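Local coordinates for membrane-anchored mycosin mycp1 (Mycobacterium smegmatis, PDB 4KB5), which cleaves the secreted substrate EspB as a membrane-anchored, subtilisin-like serine protease and may regulate type VII (ESX-1) secretion, at residues L324-F329 with A335-R340; D48-Q53 with A315-G320. One frame throughout, in Å; residues are numbered along the deposited sequence.

Contact 1: residues L324-F329 with A335-R340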
loop_
_atom_site.group_PDB
_atom_site.type_symbol
_atom_site.label_atom_id
_atom_site.label_comp_id
_atom_site.label_asym_id
_atom_site.label_seq_id
_atom_site.Cartn_x
_atom_site.Cartn_y
_atom_site.Cartn_z
ATOM N N LEU A 324 -3.399 11.942 -8.711
ATOM C CA LEU A 324 -3.752 13.365 -8.865
ATOM C C LEU A 324 -2.512 14.209 -9.177
ATOM O O LEU A 324 -2.505 14.998 -10.129
ATOM C CB LEU A 324 -4.445 13.896 -7.601
ATOM C CG LEU A 324 -5.759 13.203 -7.211
ATOM C CD1 LEU A 324 -6.446 13.935 -6.070
ATOM C CD2 LEU A 324 -6.693 13.117 -8.407
ATOM N N VAL A 325 -1.463 14.023 -8.375
ATOM C CA VAL A 325 -0.210 14.763 -8.563
ATOM C C VAL A 325 0.382 14.467 -9.943
ATOM O O VAL A 325 0.812 15.384 -10.646
ATOM C CB VAL A 325 0.810 14.452 -7.444
ATOM C CG1 VAL A 325 2.154 15.109 -7.736
ATOM C CG2 VAL A 325 0.263 14.902 -6.094
ATOM N N LYS A 326 0.356 13.196 -10.343
ATOM C CA LYS A 326 0.887 12.785 -11.648
ATOM C C LYS A 326 0.161 13.465 -12.823
ATOM O O LYS A 326 0.795 13.887 -13.785
ATOM C CB LYS A 326 0.859 11.257 -11.768
ATOM C CG LYS A 326 1.388 10.683 -13.072
ATOM C CD LYS A 326 2.842 11.057 -13.318
ATOM C CE LYS A 326 3.325 10.472 -14.628
ATOM N NZ LYS A 326 4.688 10.955 -14.965
ATOM N N GLN A 327 -1.163 13.577 -12.744
ATOM C CA GLN A 327 -1.902 14.312 -13.770
ATOM C C GLN A 327 -1.561 15.804 -13.752
ATOM O O GLN A 327 -1.315 16.398 -14.801
ATOM C CB GLN A 327 -3.422 14.127 -13.644
ATOM C CG GLN A 327 -4.173 14.885 -14.739
ATOM C CD GLN A 327 -5.673 15.013 -14.515
ATOM O OE1 GLN A 327 -6.373 15.549 -15.367
ATOM N NE2 GLN A 327 -6.167 14.521 -13.401
ATOM N N ARG A 328 -1.562 16.404 -12.565
ATOM C CA ARG A 328 -1.336 17.839 -12.459
ATOM C C ARG A 328 0.094 18.241 -12.826
ATOM O O ARG A 328 0.289 19.234 -13.534
ATOM C CB ARG A 328 -1.709 18.367 -11.081
ATOM C CG ARG A 328 -1.700 19.889 -11.016
ATOM C CD ARG A 328 -2.788 20.408 -10.108
ATOM N NE ARG A 328 -2.702 21.853 -9.922
ATOM C CZ ARG A 328 -3.367 22.756 -10.637
ATOM N NH1 ARG A 328 -4.182 22.388 -11.618
ATOM N NH2 ARG A 328 -3.210 24.037 -10.366
ATOM N N PHE A 329 1.081 17.476 -12.351
ATOM C CA PHE A 329 2.492 17.746 -12.667
ATOM C C PHE A 329 3.139 16.565 -13.385
ATOM O O PHE A 329 3.891 15.794 -12.775
ATOM C CB PHE A 329 3.276 18.089 -11.407
ATOM C CG PHE A 329 2.642 19.160 -10.569
ATOM C CD1 PHE A 329 1.869 18.824 -9.459
ATOM C CD2 PHE A 329 2.824 20.508 -10.880
ATOM C CE1 PHE A 329 1.295 19.809 -8.668
ATOM C CE2 PHE A 329 2.239 21.494 -10.100
ATOM C CZ PHE A 329 1.478 21.144 -8.989
ATOM N N ALA A 335 10.421 10.078 -7.389
ATOM C CA ALA A 335 11.024 10.738 -6.218
ATOM C C ALA A 335 10.404 12.110 -5.951
ATOM O O ALA A 335 10.146 12.473 -4.804
ATOM C CB ALA A 335 12.548 10.862 -6.371
ATOM N N GLN A 336 10.177 12.867 -7.014
ATOM C CA GLN A 336 9.650 14.210 -6.897
ATOM C C GLN A 336 8.171 14.232 -6.521
ATOM O O GLN A 336 7.714 15.164 -5.854
ATOM C CB GLN A 336 9.892 14.966 -8.206
ATOM C CG GLN A 336 11.372 15.205 -8.451
ATOM C CD GLN A 336 11.668 15.745 -9.828
ATOM O OE1 GLN A 336 10.908 15.532 -10.777
ATOM N NE2 GLN A 336 12.801 16.437 -9.952
ATOM N N ILE A 337 7.421 13.222 -6.964
ATOM C CA ILE A 337 6.024 13.072 -6.557
ATOM C C ILE A 337 5.941 12.746 -5.062
ATOM O O ILE A 337 5.209 13.398 -4.322
ATOM C CB ILE A 337 5.282 12.030 -7.432
ATOM C CG1 ILE A 337 5.073 12.613 -8.831
ATOM C CG2 ILE A 337 3.941 11.654 -6.793
ATOM C CD1 ILE A 337 4.691 11.601 -9.904
ATOM N N ILE A 338 6.726 11.775 -4.613
ATOM C CA ILE A 338 6.811 11.434 -3.186
ATOM C C ILE A 338 7.239 12.647 -2.338
ATOM O O ILE A 338 6.683 12.876 -1.257
ATOM C CB ILE A 338 7.774 10.253 -2.939
ATOM C CG1 ILE A 338 7.165 8.936 -3.457
ATOM C CG2 ILE A 338 8.109 10.102 -1.457
ATOM C CD1 ILE A 338 8.187 7.818 -3.584
ATOM N N ASN A 339 8.212 13.419 -2.831
ATOM C CA ASN A 339 8.699 14.593 -2.091
ATOM C C ASN A 339 7.586 15.617 -1.876
ATOM O O ASN A 339 7.414 16.141 -0.781
ATOM C CB ASN A 339 9.879 15.267 -2.812
ATOM C CG ASN A 339 10.327 16.550 -2.108
ATOM O OD1 ASN A 339 10.144 17.657 -2.620
ATOM N ND2 ASN A 339 10.869 16.399 -0.922
ATOM N N ARG A 340 6.849 15.891 -2.942
ATOM C CA ARG A 340 5.708 16.785 -2.917
ATOM C C ARG A 340 4.610 16.344 -1.915
ATOM O O ARG A 340 4.053 17.169 -1.178
ATOM C CB ARG A 340 5.172 16.922 -4.335
ATOM C CG ARG A 340 3.867 17.672 -4.462
ATOM C CD ARG A 340 3.611 18.071 -5.904
ATOM N NE ARG A 340 4.393 19.236 -6.262
ATOM C CZ ARG A 340 4.065 20.500 -5.986
ATOM N NH1 ARG A 340 4.880 21.470 -6.359
ATOM N NH2 ARG A 340 2.939 20.806 -5.341
#

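Contact 2: residues D48-Q53 with A315-G320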
loop_
_atom_site.group_PDB
_atom_site.type_symbol
_atom_site.label_atom_id
_atom_site.label_comp_id
_atom_site.label_asym_id
_atom_site.label_seq_id
_atom_site.Cartn_x
_atom_site.Cartn_y
_atom_site.Cartn_z
ATOM N N ASP A 48 -14.217 14.268 3.654
ATOM C CA ASP A 48 -14.257 15.610 4.249
ATOM C C ASP A 48 -12.881 15.952 4.835
ATOM O O ASP A 48 -12.350 17.013 4.585
ATOM C CB ASP A 48 -15.306 15.696 5.359
ATOM C CG ASP A 48 -16.739 15.723 4.830
ATOM O OD1 ASP A 48 -16.977 16.191 3.694
ATOM O OD2 ASP A 48 -17.632 15.290 5.588
ATOM N N TYR A 49 -12.329 15.034 5.617
ATOM C CA TYR A 49 -11.030 15.218 6.258
ATOM C C TYR A 49 -9.921 15.586 5.259
ATOM O O TYR A 49 -9.137 16.507 5.501
ATOM C CB TYR A 49 -10.673 13.947 7.012
ATOM C CG TYR A 49 -9.472 14.076 7.906
ATOM C CD1 TYR A 49 -9.626 14.220 9.283
ATOM C CD2 TYR A 49 -8.173 14.041 7.382
ATOM C CE1 TYR A 49 -8.523 14.327 10.116
ATOM C CE2 TYR A 49 -7.066 14.160 8.209
ATOM C CZ TYR A 49 -7.249 14.302 9.569
ATOM O OH TYR A 49 -6.161 14.410 10.397
ATOM N N LEU A 50 -9.884 14.874 4.132
ATOM C CA LEU A 50 -8.864 15.071 3.106
ATOM C C LEU A 50 -9.257 16.094 2.052
ATOM O O LEU A 50 -8.503 16.308 1.092
ATOM C CB LEU A 50 -8.550 13.729 2.409
ATOM C CG LEU A 50 -7.917 12.623 3.256
ATOM C CD1 LEU A 50 -7.946 11.305 2.489
ATOM C CD2 LEU A 50 -6.486 12.993 3.641
ATOM N N ARG A 51 -10.431 16.714 2.212
ATOM C CA ARG A 51 -10.941 17.727 1.259
ATOM C C ARG A 51 -10.887 17.246 -0.201
ATOM O O ARG A 51 -10.402 17.950 -1.112
ATOM C CB ARG A 51 -10.216 19.080 1.425
ATOM C CG ARG A 51 -9.985 19.489 2.874
ATOM C CD ARG A 51 -9.696 20.976 3.044
ATOM N NE ARG A 51 -8.348 21.412 2.652
ATOM C CZ ARG A 51 -7.241 21.307 3.402
ATOM N NH1 ARG A 51 -7.271 20.725 4.600
ATOM N NH2 ARG A 51 -6.077 21.764 2.940
ATOM N N ILE A 52 -11.407 16.039 -0.419
ATOM C CA ILE A 52 -11.325 15.391 -1.729
ATOM C C ILE A 52 -12.036 16.204 -2.808
ATOM O O ILE A 52 -11.500 16.375 -3.911
ATOM C CB ILE A 52 -11.784 13.911 -1.654
ATOM C CG1 ILE A 52 -10.790 13.126 -0.776
ATOM C CG2 ILE A 52 -11.919 13.301 -3.049
ATOM C CD1 ILE A 52 -10.996 11.628 -0.683
ATOM N N GLN A 53 -13.221 16.732 -2.480
ATOM C CA GLN A 53 -13.988 17.554 -3.412
ATOM C C GLN A 53 -13.193 18.779 -3.883
ATOM O O GLN A 53 -13.154 19.076 -5.080
ATOM C CB GLN A 53 -15.334 17.970 -2.795
ATOM C CG GLN A 53 -16.207 18.806 -3.726
ATOM C CD GLN A 53 -17.669 18.936 -3.290
ATOM O OE1 GLN A 53 -18.473 19.549 -3.998
ATOM N NE2 GLN A 53 -18.022 18.363 -2.137
ATOM N N ALA A 315 -2.814 3.460 2.543
ATOM C CA ALA A 315 -1.960 3.463 1.345
ATOM C C ALA A 315 -2.751 3.800 0.092
ATOM O O ALA A 315 -2.278 4.558 -0.742
ATOM C CB ALA A 315 -1.259 2.116 1.184
ATOM N N ALA A 316 -3.963 3.239 -0.046
ATOM C CA ALA A 316 -4.834 3.546 -1.187
ATOM C C ALA A 316 -5.123 5.049 -1.338
ATOM O O ALA A 316 -5.060 5.600 -2.440
ATOM C CB ALA A 316 -6.141 2.725 -1.124
ATOM N N TYR A 317 -5.423 5.737 -0.240
ATOM C CA TYR A 317 -5.631 7.185 -0.332
ATOM C C TYR A 317 -4.421 7.913 -0.901
ATOM O O TYR A 317 -4.555 8.811 -1.733
ATOM C CB TYR A 317 -6.005 7.778 1.030
ATOM C CG TYR A 317 -7.466 7.581 1.345
ATOM C CD1 TYR A 317 -8.436 8.245 0.605
ATOM C CD2 TYR A 317 -7.875 6.713 2.359
ATOM C CE1 TYR A 317 -9.775 8.073 0.869
ATOM C CE2 TYR A 317 -9.224 6.532 2.631
ATOM C CZ TYR A 317 -10.154 7.222 1.879
ATOM O OH TYR A 317 -11.483 7.057 2.103
ATOM N N VAL A 318 -3.240 7.496 -0.456
ATOM C CA VAL A 318 -1.979 8.126 -0.879
ATOM C C VAL A 318 -1.649 7.773 -2.338
ATOM O O VAL A 318 -1.188 8.637 -3.113
ATOM C CB VAL A 318 -0.840 7.769 0.118
ATOM C CG1 VAL A 318 0.478 8.414 -0.297
ATOM C CG2 VAL A 318 -1.213 8.229 1.522
ATOM N N SER A 319 -1.937 6.526 -2.737
ATOM C CA SER A 319 -1.845 6.163 -4.165
ATOM C C SER A 319 -2.773 7.005 -5.005
ATOM O O SER A 319 -2.389 7.484 -6.075
ATOM C CB SER A 319 -2.157 4.678 -4.404
ATOM O OG SER A 319 -1.155 3.872 -3.832
ATOM N N GLY A 320 -4.008 7.180 -4.542
ATOM C CA GLY A 320 -4.922 8.100 -5.241
ATOM C C GLY A 320 -4.334 9.498 -5.364
ATOM O O GLY A 320 -4.410 10.133 -6.425
#

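Contact 1: residues L324-F329 with A335-R340
R340 lays its guanidinium flat against the ring of F329, a stacked cation-pi pair with CZ of R340 4.3 Å from the centroid of the F329 ring. The two planes are inclined by 27°, and NH2 of R340 comes within 3.8 Å of CE1 of F329. A bend at chi3 (-79°) of R340 turns the head group onto the ring. R340 NH2 is also hydrogen-bonded to the carbonyl oxygens of A366 and W369, which should limit rotation of the guanidinium.

The methylene part of the same arginine does apolar work, since its CD lies 3.8 Å from CG1 of V325. That V325 methyl, set anti to the backbone N, also meets I337, with CG1 and CG2 of I337 each 4.0 Å away from it. At the border of the patch CD1 of I337 touches CD of K326 at 3.9 Å, while K326 NZ bonds to the carbonyl of P330.

The axes of the short segments 324-328 and 335-340 come within 10.4 Å, their N-to-C directions 117° apart. These are two consecutive helices joined by a short loop in the C-terminal part of the subtilisin-like domain, where the long helix that starts beside the probable catalytic serine ends and helix 334-343 crosses it steeply.

Contact 2: residues D48-Q53 with A315-G320
L50 supplies the main apolar contact, pushing its CD1 methyl against the ring of Y317 with 3.6 Å to CD1 of the tyrosine. I52 adds a second, looser touch, its CD1 4.1 Å from CE1 of Y317. The side chains of I52 and Y317 cross at about a right angle, and the isoleucine meets the ring with its terminal methyl.

The same leucine methyl qualifies as an off-centre CH-pi contact: CD1 of L50 sits 4.1 Å from the centroid of the Y317 ring, 30° from the ring normal. Y317 carries its ring anti to its own carbonyl carbon (chi1 -81°), which sends it out from the helix to meet both methyls.

Backbone bonding shapes the other partner. R51, with positive phi (50°), closes helix 45-49 in a Schellman motif and is also the N-cap residue of helix 52-55. This tight link brings L50 and I52, which flank R51 in the sequence, to the same tyrosine, while R51 itself forms a salt bridge with D362.

Within the subtilisin-like fold, Y317 also packs on I108 of helix 102-110 and on M122. V318 and S319 of the same helix rest on V212 of strand 210-214, and V318 reaches strand 256-261 as well. Helix 311-328 thus packs on the central parallel sheet through V318 and S319, and on the N-terminal turns and helix 102-110 through Y317.

In the fold
Helix 311-328 carries both contacts. Its early turns hold Y317 of contact 2, its last turns hold V325 and K326 of contact 1, and F329 follows directly; the contact centres are about 14 Å apart, and nothing else joins them. Contact 2 ties the helix to a segment 262 residues earlier, whereas contact 1 is local, joining consecutive helices across a short loop. S312, assigned to the charge relay, lies near the start of the helix, and the side chain of Y317 is about 10 Å from that of S312 and about 12 Å from that of H101. Contact 1 is away from the charge-relay residues. A glycerol, probably from crystallisation, sits about 4 Å from the L50 side chain.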